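PDB 1QE0: histidine--tRNA ligase from Staphylococcus aureus, which catalyses the ATP-dependent attachment of L-histidine to tRNA(His), releasing AMP and diphosphate, as a homodimeric class II aminoacyl-tRNA synthetase. Local coordinates for residues A[144-149]-A[304-309]; A[332-337]-A[343-348]. All blocks are in the same frame, centred on the assembly; numbering follows the deposited sequence.

Contact 1. Residues A[144-149]-A[304-309]; sequences LAMVMH and IGFALS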
ATOM      1  N   LEU A 144      -3.319  21.317  -1.122  1.00  9.80           N
ATOM      2  CA  LEU A 144      -3.561  21.595  -2.562  1.00  6.93           C
ATOM      3  C   LEU A 144      -2.284  21.483  -3.360  1.00  6.66           C
ATOM      4  O   LEU A 144      -2.297  21.008  -4.482  1.00 10.90           O
ATOM      5  CB  LEU A 144      -4.164  22.965  -2.809  1.00  3.61           C
ATOM      6  CG  LEU A 144      -5.584  23.141  -2.296  1.00  4.41           C
ATOM      7  CD1 LEU A 144      -5.921  24.607  -2.383  1.00  8.84           C
ATOM      8  CD2 LEU A 144      -6.561  22.297  -3.058  1.00  2.00           C
ATOM      9  N   ALA A 145      -1.186  21.945  -2.789  1.00  4.02           N
ATOM     10  CA  ALA A 145       0.103  21.849  -3.432  1.00  4.06           C
ATOM     11  C   ALA A 145       0.432  20.348  -3.554  1.00 11.39           C
ATOM     12  O   ALA A 145       1.015  19.901  -4.556  1.00 13.90           O
ATOM     13  CB  ALA A 145       1.125  22.540  -2.585  1.00  2.05           C
ATOM     14  N   MET A 146       0.022  19.570  -2.544  1.00 14.57           N
ATOM     15  CA  MET A 146       0.250  18.120  -2.506  1.00 15.43           C
ATOM     16  C   MET A 146      -0.544  17.382  -3.597  1.00 16.53           C
ATOM     17  O   MET A 146       0.036  16.604  -4.370  1.00 14.34           O
ATOM     18  CB  MET A 146      -0.125  17.557  -1.119  1.00 14.30           C
ATOM     19  CG  MET A 146       0.045  16.047  -0.973  1.00 11.63           C
ATOM     20  SD  MET A 146      -0.904  15.376   0.416  1.00 14.01           S
ATOM     21  CE  MET A 146       0.081  15.832   1.712  1.00  2.00           C
ATOM     22  N   VAL A 147      -1.861  17.624  -3.662  1.00 17.20           N
ATOM     23  CA  VAL A 147      -2.695  16.950  -4.645  1.00 14.39           C
ATOM     24  C   VAL A 147      -2.134  17.248  -6.030  1.00 18.05           C
ATOM     25  O   VAL A 147      -2.221  16.418  -6.921  1.00 23.44           O
ATOM     26  CB  VAL A 147      -4.203  17.306  -4.499  1.00 10.35           C
ATOM     27  CG1 VAL A 147      -4.418  18.769  -4.652  1.00 17.39           C
ATOM     28  CG2 VAL A 147      -5.035  16.564  -5.528  1.00  9.89           C
ATOM     29  N   MET A 148      -1.458  18.386  -6.177  1.00 17.51           N
ATOM     30  CA  MET A 148      -0.863  18.748  -7.452  1.00 12.98           C
ATOM     31  C   MET A 148       0.443  17.988  -7.602  1.00 13.87           C
ATOM     32  O   MET A 148       0.757  17.432  -8.666  1.00 14.03           O
ATOM     33  CB  MET A 148      -0.576  20.234  -7.483  1.00 15.29           C
ATOM     34  CG  MET A 148      -0.672  20.805  -8.855  1.00 23.31           C
ATOM     35  SD  MET A 148      -2.379  20.845  -9.353  1.00 27.15           S
ATOM     36  CE  MET A 148      -2.300  22.186 -10.477  1.00 31.07           C
ATOM     37  N   HIS A 149       1.200  17.946  -6.516  1.00 10.71           N
ATOM     38  CA  HIS A 149       2.472  17.272  -6.506  1.00  5.75           C
ATOM     39  C   HIS A 149       2.290  15.787  -6.847  1.00  9.55           C
ATOM     40  O   HIS A 149       2.991  15.255  -7.709  1.00 15.35           O
ATOM     41  CB  HIS A 149       3.129  17.457  -5.143  1.00  2.00           C
ATOM     42  CG  HIS A 149       4.577  17.108  -5.082  1.00  3.45           C
ATOM     43  ND1 HIS A 149       5.329  17.131  -3.945  1.00  2.75           N
ATOM     44  CD2 HIS A 149       5.432  16.683  -6.060  1.00  4.60           C
ATOM     45  CE1 HIS A 149       6.558  16.748  -4.184  1.00  2.51           C
ATOM     46  NE2 HIS A 149       6.649  16.465  -5.465  1.00  2.55           N
ATOM     47  N   ILE A 304      -9.447  18.904   6.725  1.00 13.88           N
ATOM     48  CA  ILE A 304      -9.456  18.935   5.272  1.00  6.89           C
ATOM     49  C   ILE A 304      -8.852  17.631   4.810  1.00  5.49           C
ATOM     50  O   ILE A 304      -7.957  17.079   5.458  1.00  3.41           O
ATOM     51  CB  ILE A 304      -8.577  20.117   4.708  1.00  6.66           C
ATOM     52  CG1 ILE A 304      -8.646  20.195   3.176  1.00  2.51           C
ATOM     53  CG2 ILE A 304      -7.146  19.983   5.166  1.00  2.00           C
ATOM     54  CD1 ILE A 304      -7.797  21.263   2.598  1.00  2.00           C
ATOM     55  N   GLY A 305      -9.323  17.155   3.673  1.00  4.03           N
ATOM     56  CA  GLY A 305      -8.784  15.936   3.116  1.00  5.22           C
ATOM     57  C   GLY A 305      -9.228  15.805   1.684  1.00  4.11           C
ATOM     58  O   GLY A 305      -9.940  16.680   1.175  1.00  4.98           O
ATOM     59  N   PHE A 306      -8.819  14.723   1.051  1.00  2.00           N
ATOM     60  CA  PHE A 306      -9.187  14.450  -0.311  1.00  3.75           C
ATOM     61  C   PHE A 306      -9.071  12.952  -0.465  1.00 11.45           C
ATOM     62  O   PHE A 306      -8.632  12.281   0.476  1.00 16.56           O
ATOM     63  CB  PHE A 306      -8.276  15.189  -1.303  1.00  2.89           C
ATOM     64  CG  PHE A 306      -6.806  14.807  -1.246  1.00  2.00           C
ATOM     65  CD1 PHE A 306      -6.332  13.704  -1.917  1.00  6.09           C
ATOM     66  CD2 PHE A 306      -5.894  15.620  -0.628  1.00  2.39           C
ATOM     67  CE1 PHE A 306      -4.979  13.428  -1.974  1.00  9.25           C
ATOM     68  CE2 PHE A 306      -4.538  15.354  -0.680  1.00  2.79           C
ATOM     69  CZ  PHE A 306      -4.083  14.272  -1.347  1.00 10.14           C
ATOM     70  N   ALA A 307      -9.521  12.421  -1.603  1.00 12.40           N
ATOM     71  CA  ALA A 307      -9.452  10.990  -1.899  1.00  8.55           C
ATOM     72  C   ALA A 307      -9.148  10.927  -3.356  1.00  7.89           C
ATOM     73  O   ALA A 307      -9.569  11.783  -4.101  1.00  8.92           O
ATOM     74  CB  ALA A 307     -10.737  10.310  -1.622  1.00  8.37           C
ATOM     75  N   LEU A 308      -8.605   9.808  -3.781  1.00  7.28           N
ATOM     76  CA  LEU A 308      -8.147   9.662  -5.131  1.00  3.39           C
ATOM     77  C   LEU A 308      -8.177   8.180  -5.405  1.00  8.85           C
ATOM     78  O   LEU A 308      -8.038   7.381  -4.477  1.00 15.13           O
ATOM     79  CB  LEU A 308      -6.730  10.227  -5.113  1.00  2.76           C
ATOM     80  CG  LEU A 308      -5.442   9.869  -5.846  1.00  6.06           C
ATOM     81  CD1 LEU A 308      -4.417  10.806  -5.296  1.00  6.66           C
ATOM     82  CD2 LEU A 308      -4.962   8.450  -5.628  1.00  4.59           C
ATOM     83  N   SER A 309      -8.428   7.805  -6.653  1.00 12.48           N
ATOM     84  CA  SER A 309      -8.494   6.397  -7.053  1.00 10.25           C
ATOM     85  C   SER A 309      -7.236   6.007  -7.767  1.00  7.77           C
ATOM     86  O   SER A 309      -6.844   6.691  -8.721  1.00  9.16           O
ATOM     87  CB  SER A 309      -9.674   6.180  -7.999  1.00 13.87           C
ATOM     88  OG  SER A 309      -9.574   4.950  -8.691  1.00 18.96           O
TER
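Phe-306 reaches from its strand to helix 137-153 and sets its ring against two side chains of that helix, Met-146 at the rim and Val-147 over one face. The sulfur makes the closer of the two contacts. Met-146 SD lies practically in the ring plane, 83° off the normal and 4.9 Å from the ring centroid, so this is an edge-on Met-aromatic contact. It sits evenly against the CE2-CZ edge of the Phe-306 ring, with SD 3.8 Å from both atoms. The extended chi1 (179°, CG anti to the backbone N) and chi2 carry SD out to the ring, and the bend at chi3 merely turns the terminal methyl; the side chains of Met-146 and Phe-306 cross at about a right angle.

Val-147 lies over one face of the ring. Its CB stands 4.3 Å from Phe-306 CE2, displaced toward the rim and not over the middle of the ring, which makes this a looser van der Waals contact. No hydrogen bond crosses between the two segments. The closest pair of alpha carbons, those of Val-147 and Phe-306, is still 8.2 Å apart, and the phenyl ring spans much of that gap.

The contact is buried packing of a helix against the mixed sheet of the class II catalytic domain. Strand 302-309, antiparallel to its neighbours 123-132 and 280-290, leads into helix 310-319, consistent with motif 3 of the class II family; Ser-309 OG caps that helix at Arg-312 N. Phe-267 packs on both Val-147 and Phe-306, and Val-129 on both Met-146 and Phe-306, so helix 137-153 lies against three strands, 123-132, 302-309 and 265-272.

Contact 2. Residues A[332-337]-A[343-348]; sequences LFIVTM and RYAVKL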
ATOM      1  N   LEU A 332      19.732 -12.648 -14.102  1.00  5.90           N
ATOM      2  CA  LEU A 332      20.501 -13.758 -14.621  1.00  5.56           C
ATOM      3  C   LEU A 332      19.689 -15.010 -14.700  1.00  9.75           C
ATOM      4  O   LEU A 332      19.103 -15.402 -13.691  1.00 15.09           O
ATOM      5  CB  LEU A 332      21.623 -14.069 -13.641  1.00  7.23           C
ATOM      6  CG  LEU A 332      22.924 -14.724 -14.113  1.00 12.57           C
ATOM      7  CD1 LEU A 332      23.509 -15.507 -12.957  1.00 10.91           C
ATOM      8  CD2 LEU A 332      22.724 -15.625 -15.323  1.00 15.22           C
ATOM      9  N   PHE A 333      19.644 -15.642 -15.872  1.00  8.79           N
ATOM     10  CA  PHE A 333      18.950 -16.912 -15.968  1.00  9.66           C
ATOM     11  C   PHE A 333      20.015 -18.000 -16.174  1.00 11.08           C
ATOM     12  O   PHE A 333      20.924 -17.848 -17.016  1.00 11.43           O
ATOM     13  CB  PHE A 333      17.889 -16.931 -17.049  1.00  3.39           C
ATOM     14  CG  PHE A 333      16.991 -18.148 -16.978  1.00  2.00           C
ATOM     15  CD1 PHE A 333      15.842 -18.118 -16.228  1.00  2.00           C
ATOM     16  CD2 PHE A 333      17.307 -19.320 -17.666  1.00  3.55           C
ATOM     17  CE1 PHE A 333      15.019 -19.221 -16.162  1.00  2.00           C
ATOM     18  CE2 PHE A 333      16.476 -20.439 -17.601  1.00  4.04           C
ATOM     19  CZ  PHE A 333      15.329 -20.391 -16.850  1.00  2.00           C
ATOM     20  N   ILE A 334      19.960 -19.029 -15.328  1.00 10.05           N
ATOM     21  CA  ILE A 334      20.918 -20.132 -15.360  1.00  9.15           C
ATOM     22  C   ILE A 334      20.424 -21.335 -16.164  1.00  9.15           C
ATOM     23  O   ILE A 334      19.388 -21.933 -15.833  1.00  5.94           O
ATOM     24  CB  ILE A 334      21.271 -20.555 -13.927  1.00  8.94           C
ATOM     25  CG1 ILE A 334      21.926 -19.376 -13.199  1.00 12.02           C
ATOM     26  CG2 ILE A 334      22.203 -21.723 -13.921  1.00  6.76           C
ATOM     27  CD1 ILE A 334      22.067 -19.593 -11.727  1.00  3.78           C
ATOM     28  N   VAL A 335      21.154 -21.614 -17.254  1.00  9.45           N
ATOM     29  CA  VAL A 335      20.907 -22.717 -18.179  1.00  9.63           C
ATOM     30  C   VAL A 335      21.909 -23.780 -17.796  1.00 13.27           C
ATOM     31  O   VAL A 335      23.110 -23.507 -17.806  1.00 12.87           O
ATOM     32  CB  VAL A 335      21.235 -22.300 -19.597  1.00 12.65           C
ATOM     33  CG1 VAL A 335      21.105 -23.499 -20.541  1.00 13.02           C
ATOM     34  CG2 VAL A 335      20.351 -21.138 -20.014  1.00  7.57           C
ATOM     35  N   THR A 336      21.432 -24.976 -17.442  1.00 17.31           N
ATOM     36  CA  THR A 336      22.308 -26.088 -17.012  1.00 18.39           C
ATOM     37  C   THR A 336      22.241 -27.344 -17.880  1.00 20.20           C
ATOM     38  O   THR A 336      21.189 -27.669 -18.450  1.00 19.45           O
ATOM     39  CB  THR A 336      21.991 -26.496 -15.591  1.00 14.93           C
ATOM     40  OG1 THR A 336      20.573 -26.672 -15.461  1.00 17.16           O
ATOM     41  CG2 THR A 336      22.447 -25.426 -14.624  1.00 17.63           C
ATOM     42  N   MET A 337      23.362 -28.057 -17.961  1.00 22.91           N
ATOM     43  CA  MET A 337      23.446 -29.276 -18.763  1.00 23.80           C
ATOM     44  C   MET A 337      23.701 -30.470 -17.883  1.00 23.18           C
ATOM     45  O   MET A 337      24.780 -30.616 -17.321  1.00 22.53           O
ATOM     46  CB  MET A 337      24.573 -29.166 -19.787  1.00 27.48           C
ATOM     47  CG  MET A 337      24.517 -27.910 -20.626  1.00 30.28           C
ATOM     48  SD  MET A 337      22.862 -27.651 -21.205  1.00 37.02           S
ATOM     49  CE  MET A 337      22.938 -28.553 -22.709  1.00 37.82           C
ATOM     50  N   ARG A 343      22.643 -29.410 -10.247  1.00 25.67           N
ATOM     51  CA  ARG A 343      22.633 -29.390  -8.802  1.00 22.01           C
ATOM     52  C   ARG A 343      23.518 -28.288  -8.292  1.00 17.75           C
ATOM     53  O   ARG A 343      23.351 -27.849  -7.167  1.00 20.88           O
ATOM     54  CB  ARG A 343      23.028 -30.746  -8.239  1.00 24.46           C
ATOM     55  CG  ARG A 343      21.936 -31.779  -8.455  1.00 34.56           C
ATOM     56  CD  ARG A 343      22.195 -33.022  -7.649  1.00 40.94           C
ATOM     57  NE  ARG A 343      23.190 -33.864  -8.299  1.00 50.56           N
ATOM     58  CZ  ARG A 343      22.895 -34.916  -9.055  1.00 54.33           C
ATOM     59  NH1 ARG A 343      23.874 -35.625  -9.601  1.00 57.99           N
ATOM     60  NH2 ARG A 343      21.620 -35.257  -9.269  1.00 54.87           N
ATOM     61  N   TYR A 344      24.410 -27.804  -9.150  1.00 13.40           N
ATOM     62  CA  TYR A 344      25.302 -26.716  -8.800  1.00 13.25           C
ATOM     63  C   TYR A 344      24.555 -25.398  -8.938  1.00 15.87           C
ATOM     64  O   TYR A 344      24.823 -24.438  -8.223  1.00 16.96           O
ATOM     65  CB  TYR A 344      26.491 -26.684  -9.736  1.00 13.96           C
ATOM     66  CG  TYR A 344      27.391 -25.515  -9.456  1.00 15.68           C
ATOM     67  CD1 TYR A 344      28.328 -25.576  -8.448  1.00 17.63           C
ATOM     68  CD2 TYR A 344      27.285 -24.333 -10.193  1.00 17.58           C
ATOM     69  CE1 TYR A 344      29.132 -24.509  -8.179  1.00 20.95           C
ATOM     70  CE2 TYR A 344      28.086 -23.255  -9.933  1.00  4.45           C
ATOM     71  CZ  TYR A 344      29.005 -23.353  -8.935  1.00 18.90           C
ATOM     72  OH  TYR A 344      29.868 -22.320  -8.714  1.00 29.93           O
ATOM     73  N   ALA A 345      23.675 -25.342  -9.932  1.00 15.01           N
ATOM     74  CA  ALA A 345      22.868 -24.181 -10.194  1.00 10.04           C
ATOM     75  C   ALA A 345      22.017 -23.892  -8.994  1.00 13.10           C
ATOM     76  O   ALA A 345      21.650 -22.742  -8.796  1.00 17.34           O
ATOM     77  CB  ALA A 345      21.990 -24.433 -11.370  1.00 12.65           C
ATOM     78  N   VAL A 346      21.659 -24.931  -8.223  1.00 13.53           N
ATOM     79  CA  VAL A 346      20.834 -24.776  -7.010  1.00 11.08           C
ATOM     80  C   VAL A 346      21.539 -23.992  -5.920  1.00  8.01           C
ATOM     81  O   VAL A 346      20.983 -23.037  -5.408  1.00 11.64           O
ATOM     82  CB  VAL A 346      20.283 -26.132  -6.452  1.00 12.42           C
ATOM     83  CG1 VAL A 346      19.511 -25.903  -5.174  1.00  8.87           C
ATOM     84  CG2 VAL A 346      19.328 -26.756  -7.453  1.00 10.87           C
ATOM     85  N   LYS A 347      22.761 -24.372  -5.577  1.00  7.91           N
ATOM     86  CA  LYS A 347      23.524 -23.639  -4.586  1.00  6.89           C
ATOM     87  C   LYS A 347      23.757 -22.222  -5.137  1.00  7.93           C
ATOM     88  O   LYS A 347      23.542 -21.235  -4.438  1.00 10.53           O
ATOM     89  CB  LYS A 347      24.884 -24.290  -4.355  1.00 15.57           C
ATOM     90  CG  LYS A 347      24.898 -25.797  -4.117  1.00 17.96           C
ATOM     91  CD  LYS A 347      26.340 -26.258  -3.893  1.00 21.52           C
ATOM     92  CE  LYS A 347      26.477 -27.754  -3.968  1.00 25.01           C
ATOM     93  NZ  LYS A 347      26.648 -28.281  -5.340  1.00 32.81           N
ATOM     94  N   LEU A 348      24.164 -22.129  -6.401  1.00  7.63           N
ATOM     95  CA  LEU A 348      24.422 -20.841  -7.070  1.00  8.21           C
ATOM     96  C   LEU A 348      23.269 -19.845  -6.928  1.00  8.36           C
ATOM     97  O   LEU A 348      23.467 -18.694  -6.569  1.00 12.95           O
ATOM     98  CB  LEU A 348      24.712 -21.060  -8.559  1.00  5.80           C
ATOM     99  CG  LEU A 348      25.098 -19.848  -9.421  1.00  5.67           C
ATOM    100  CD1 LEU A 348      26.342 -19.176  -8.854  1.00  9.25           C
ATOM    101  CD2 LEU A 348      25.361 -20.256 -10.863  1.00  2.00           C
TER
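Strand 332-336 and helix segment 343-348 run nearly antiparallel, their axes 161° apart in direction and 9.1 Å apart at closest approach. They are the first strand and the helix of a beta-alpha-beta unit, completed by strand 359-361, in the anticodon-binding domain.

Ala-345 is the small residue at the middle of the interface: its CB is 3.7 Å from Ile-334 CG2 and also meets Thr-336, so one helix methyl touches two alternate residues of the strand. Further along the helix, Leu-348 takes the other branch of the isoleucine, with Ile-334 CD1 3.5 Å from Leu-348 CD2 and 3.8 Å from Leu-348 CG. The isoleucine can serve both partners because its branches part at CB: CG2 is anti to the backbone N, whereas CG1 is anti to the carbonyl carbon (chi1 -62°) and carries CD1 to the leucine. Ile-386 of the neighbouring strand 382-386 packs on both Ile-334 and Leu-348, extending this apolar layer across the sheet.

Thr-336 divides its side chain between apolar and polar partners at the strand's end. Its OG1 is hydrogen-bonded to Asp-342 OD2, in the same helix, one residue before the segment, while Thr-336 CG2 lies 3.4 Å from Ala-345 CB.

Contact 1 and contact 2 each pack a helix on a sheet, but in separate parts of the synthetase. Contact 1 involves what is probably the motif 3 strand, part of the active-site architecture of class II enzymes; contact 2 lies in the domain that, in this family, is expected to recognise the anticodon. Their centres are 48 Å apart, their nearest atoms about 33 Å. Contact 1 joins elements distant in sequence, contact 2 a strand and the helix directly after it. The second subunit comes close to both: His-149 stacks on His-354 of that subunit, and Arg-343 and Val-346 pack on its Tyr-241. The structure is the apo enzyme.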